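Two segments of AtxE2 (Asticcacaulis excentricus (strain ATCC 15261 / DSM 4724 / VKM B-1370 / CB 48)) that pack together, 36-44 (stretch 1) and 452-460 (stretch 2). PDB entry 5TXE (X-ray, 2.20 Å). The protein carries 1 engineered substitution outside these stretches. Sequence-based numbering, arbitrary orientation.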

# COMPACT_ATOMS: atom_id res chain seq x y z
N PRO A 36 2.11 -29.47 4.09
CA PRO A 36 3.34 -28.70 4.00
C PRO A 36 3.24 -27.27 4.60
O PRO A 36 2.18 -26.67 4.70
N PRO A 37 4.38 -26.75 5.02
CA PRO A 37 4.45 -25.48 5.67
C PRO A 37 4.38 -24.33 4.61
O PRO A 37 4.69 -24.54 3.44
N VAL A 38 3.95 -23.14 5.02
CA VAL A 38 4.06 -21.96 4.18
C VAL A 38 5.44 -21.37 4.33
O VAL A 38 5.81 -20.87 5.41
N THR A 39 6.21 -21.49 3.25
CA THR A 39 7.61 -21.04 3.21
C THR A 39 7.74 -19.74 2.42
O THR A 39 6.78 -19.28 1.79
N PRO A 40 8.92 -19.11 2.49
CA PRO A 40 9.07 -17.91 1.64
C PRO A 40 8.83 -18.17 0.15
O PRO A 40 8.28 -17.33 -0.51
N GLU A 41 9.21 -19.34 -0.34
CA GLU A 41 8.98 -19.78 -1.74
C GLU A 41 7.48 -19.84 -2.07
O GLU A 41 7.07 -19.46 -3.15
N VAL A 42 6.67 -20.27 -1.12
CA VAL A 42 5.23 -20.32 -1.31
C VAL A 42 4.66 -18.90 -1.28
O VAL A 42 3.89 -18.52 -2.15
N LEU A 43 5.07 -18.11 -0.29
CA LEU A 43 4.50 -16.77 -0.10
C LEU A 43 4.77 -15.85 -1.29
O LEU A 43 3.89 -15.15 -1.77
N VAL A 44 6.00 -15.85 -1.78
CA VAL A 44 6.32 -14.93 -2.84
C VAL A 44 5.54 -15.27 -4.12
O VAL A 44 5.26 -14.39 -4.93
N ASN A 452 8.44 -8.30 5.02
CA ASN A 452 8.74 -9.11 6.19
C ASN A 452 7.74 -10.22 6.31
O ASN A 452 6.59 -9.96 6.65
N PRO A 453 8.16 -11.45 6.05
CA PRO A 453 7.21 -12.54 5.71
C PRO A 453 6.53 -13.22 6.95
O PRO A 453 7.18 -13.97 7.70
N ILE A 454 5.27 -12.94 7.15
CA ILE A 454 4.67 -13.14 8.45
C ILE A 454 4.47 -14.62 8.70
O ILE A 454 4.94 -15.17 9.69
N LEU A 455 3.83 -15.29 7.76
CA LEU A 455 3.54 -16.70 7.98
C LEU A 455 4.81 -17.52 7.98
O LEU A 455 4.99 -18.34 8.86
N PRO A 456 5.74 -17.30 7.00
CA PRO A 456 7.00 -17.99 7.10
C PRO A 456 7.77 -17.75 8.38
O PRO A 456 8.41 -18.66 8.89
N LEU A 457 7.71 -16.55 8.96
CA LEU A 457 8.36 -16.33 10.26
C LEU A 457 7.72 -17.23 11.36
O LEU A 457 8.43 -17.83 12.20
N ALA A 458 6.40 -17.28 11.38
CA ALA A 458 5.74 -18.17 12.32
C ALA A 458 6.12 -19.64 12.05
O ALA A 458 6.42 -20.36 12.97
N THR A 459 6.14 -20.05 10.80
CA THR A 459 6.56 -21.37 10.46
C THR A 459 7.95 -21.66 10.99
O THR A 459 8.26 -22.77 11.38
N ALA A 460 8.80 -20.67 11.07
CA ALA A 460 10.15 -20.88 11.58
C ALA A 460 10.26 -20.86 13.07
O ALA A 460 11.39 -20.90 13.57

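Stretch 1 is a proline-rich loop that runs into a helix beginning at Pro40. It packs against the helix 454-459 of stretch 2. The contact is small, burying 349 Å² in total, and is mainly apolar. No hydrogen bond crosses between the stretches.

Pro36 is exposed and stays clear of stretch 2. Pro37 makes the first contact. Its CA-to-CB bond points toward stretch 2, and Pro37 CB lies 3.7 Å from Thr459 CG2, the methyl group of the threonine. The ring has C-gamma endo pucker.

Val38 is buried and its CA-to-CB bond runs sideways. With chi1 in t, Val38 CG1 comes within 4.2 Å of Leu455 CB and 4.5 Å of Pro456 CD. Leu455 has chi1 m and chi2 t, and its CA-to-CB bond points toward stretch 1. The backbone of Val38 also takes part. Val38 O is 3.5 Å from Pro456 CA, in a CA-H...O contact with an angle of 138° at the hydrogen. The same Val38 O lies 3.3 Å from Thr459 OG1, but this pair is not a hydrogen bond. The Thr459 hydroxyl, with chi1 m, instead donates from Thr459 OG1 to Leu455 O, one turn back in its own helix, at 3.2 Å.

Thr39 turns its CA-to-CB bond away from stretch 2. It meets the other stretch through its backbone, with Thr39 C 3.8 Å from Pro456 CG. Its side chain, chi1 p, serves its own helix as the N-cap. Thr39 OG1 accepts a weak hydrogen bond from Val42 N at 3.3 Å.

Pro40 opens the helix with C-gamma exo pucker. Its CA-to-CB bond runs sideways, yet the ring reaches Pro456, with Pro40 CD 4.0 Å from Pro456 CB. Two proline rings thus meet at the start of this helix. Glu41 and Val42 make no contact with stretch 2.

Leu43 lies one turn on from Thr39, and its backbone Leu43 N donates to Thr39 O at 2.9 Å. Its CA-to-CB bond points toward stretch 2. With chi1 t and chi2 p, Leu43 CD2 sits 3.6 Å from Pro453 CB and 3.8 Å from Pro456 CD. It therefore touches both the N-cap residue of the other helix and a residue in its first turn. Val44 does not reach stretch 2.

Pro456 is the common partner: Val38, Thr39, Pro40 and Leu43 all touch it. Pro453, Pro456 and Thr459 also point their CA-to-CB bonds toward stretch 1. The pucker is C-gamma endo in Pro453 and C-gamma exo in Pro456.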

# COMPACT_ATOMS: atom_id res chain seq x y z
CB PRO A 36 3.61 -28.66 2.48
CG PRO A 36 2.26 -28.76 1.87
CD PRO A 36 1.49 -29.68 2.77
CB PRO A 37 5.80 -25.59 6.36
CG PRO A 37 6.64 -26.31 5.34
CD PRO A 37 5.72 -27.27 4.67
CB VAL A 38 3.05 -20.90 4.57
CG1 VAL A 38 3.20 -19.67 3.69
CG2 VAL A 38 1.65 -21.46 4.40
CB THR A 39 8.47 -22.07 2.52
OG1 THR A 39 8.00 -22.22 1.20
CG2 THR A 39 8.40 -23.42 3.27
CB PRO A 40 10.52 -17.51 1.87
CG PRO A 40 10.83 -18.05 3.24
CD PRO A 40 10.14 -19.37 3.27
CB GLU A 41 9.71 -21.14 -2.03
CG GLU A 41 11.27 -21.05 -2.16
CD GLU A 41 12.04 -20.79 -0.82
OE1 GLU A 41 11.51 -21.11 0.31
OE2 GLU A 41 13.20 -20.23 -0.88
CB VAL A 42 4.54 -21.22 -0.24
CG1 VAL A 42 3.02 -21.23 -0.41
CG2 VAL A 42 5.07 -22.65 -0.35
CB LEU A 43 5.08 -16.15 1.16
CG LEU A 43 4.61 -14.75 1.51
CD1 LEU A 43 3.10 -14.78 1.75
CD2 LEU A 43 5.34 -14.21 2.74
CB VAL A 44 7.84 -14.85 -3.12
CG1 VAL A 44 8.35 -16.11 -3.79
CG2 VAL A 44 8.16 -13.70 -4.06
CB ASN A 452 8.75 -8.25 7.44
CG ASN A 452 9.91 -7.23 7.42
OD1 ASN A 452 11.03 -7.59 7.72
ND2 ASN A 452 9.62 -5.98 7.01
CB PRO A 453 8.10 -13.52 4.97
CG PRO A 453 9.40 -13.35 5.60
CD PRO A 453 9.54 -11.92 5.98
CB ILE A 454 3.34 -12.37 8.53
CG1 ILE A 454 3.67 -10.91 8.69
CG2 ILE A 454 2.49 -12.85 9.72
CD1 ILE A 454 2.51 -10.02 8.40
CB LEU A 455 2.48 -17.20 6.96
CG LEU A 455 1.13 -16.41 6.95
CD1 LEU A 455 0.15 -16.98 5.90
CD2 LEU A 455 0.48 -16.47 8.32
CB PRO A 456 7.76 -17.49 5.88
CG PRO A 456 6.69 -17.13 4.90
CD PRO A 456 5.63 -16.53 5.74
CB LEU A 457 8.27 -14.87 10.69
CG LEU A 457 9.33 -13.94 10.12
CD1 LEU A 457 9.01 -12.46 10.28
CD2 LEU A 457 10.66 -14.23 10.72
CB ALA A 458 4.25 -18.00 12.24
CB THR A 459 6.47 -21.58 8.96
OG1 THR A 459 5.09 -21.50 8.55
CG2 THR A 459 7.06 -22.89 8.57
CB ALA A 460 11.07 -19.80 11.02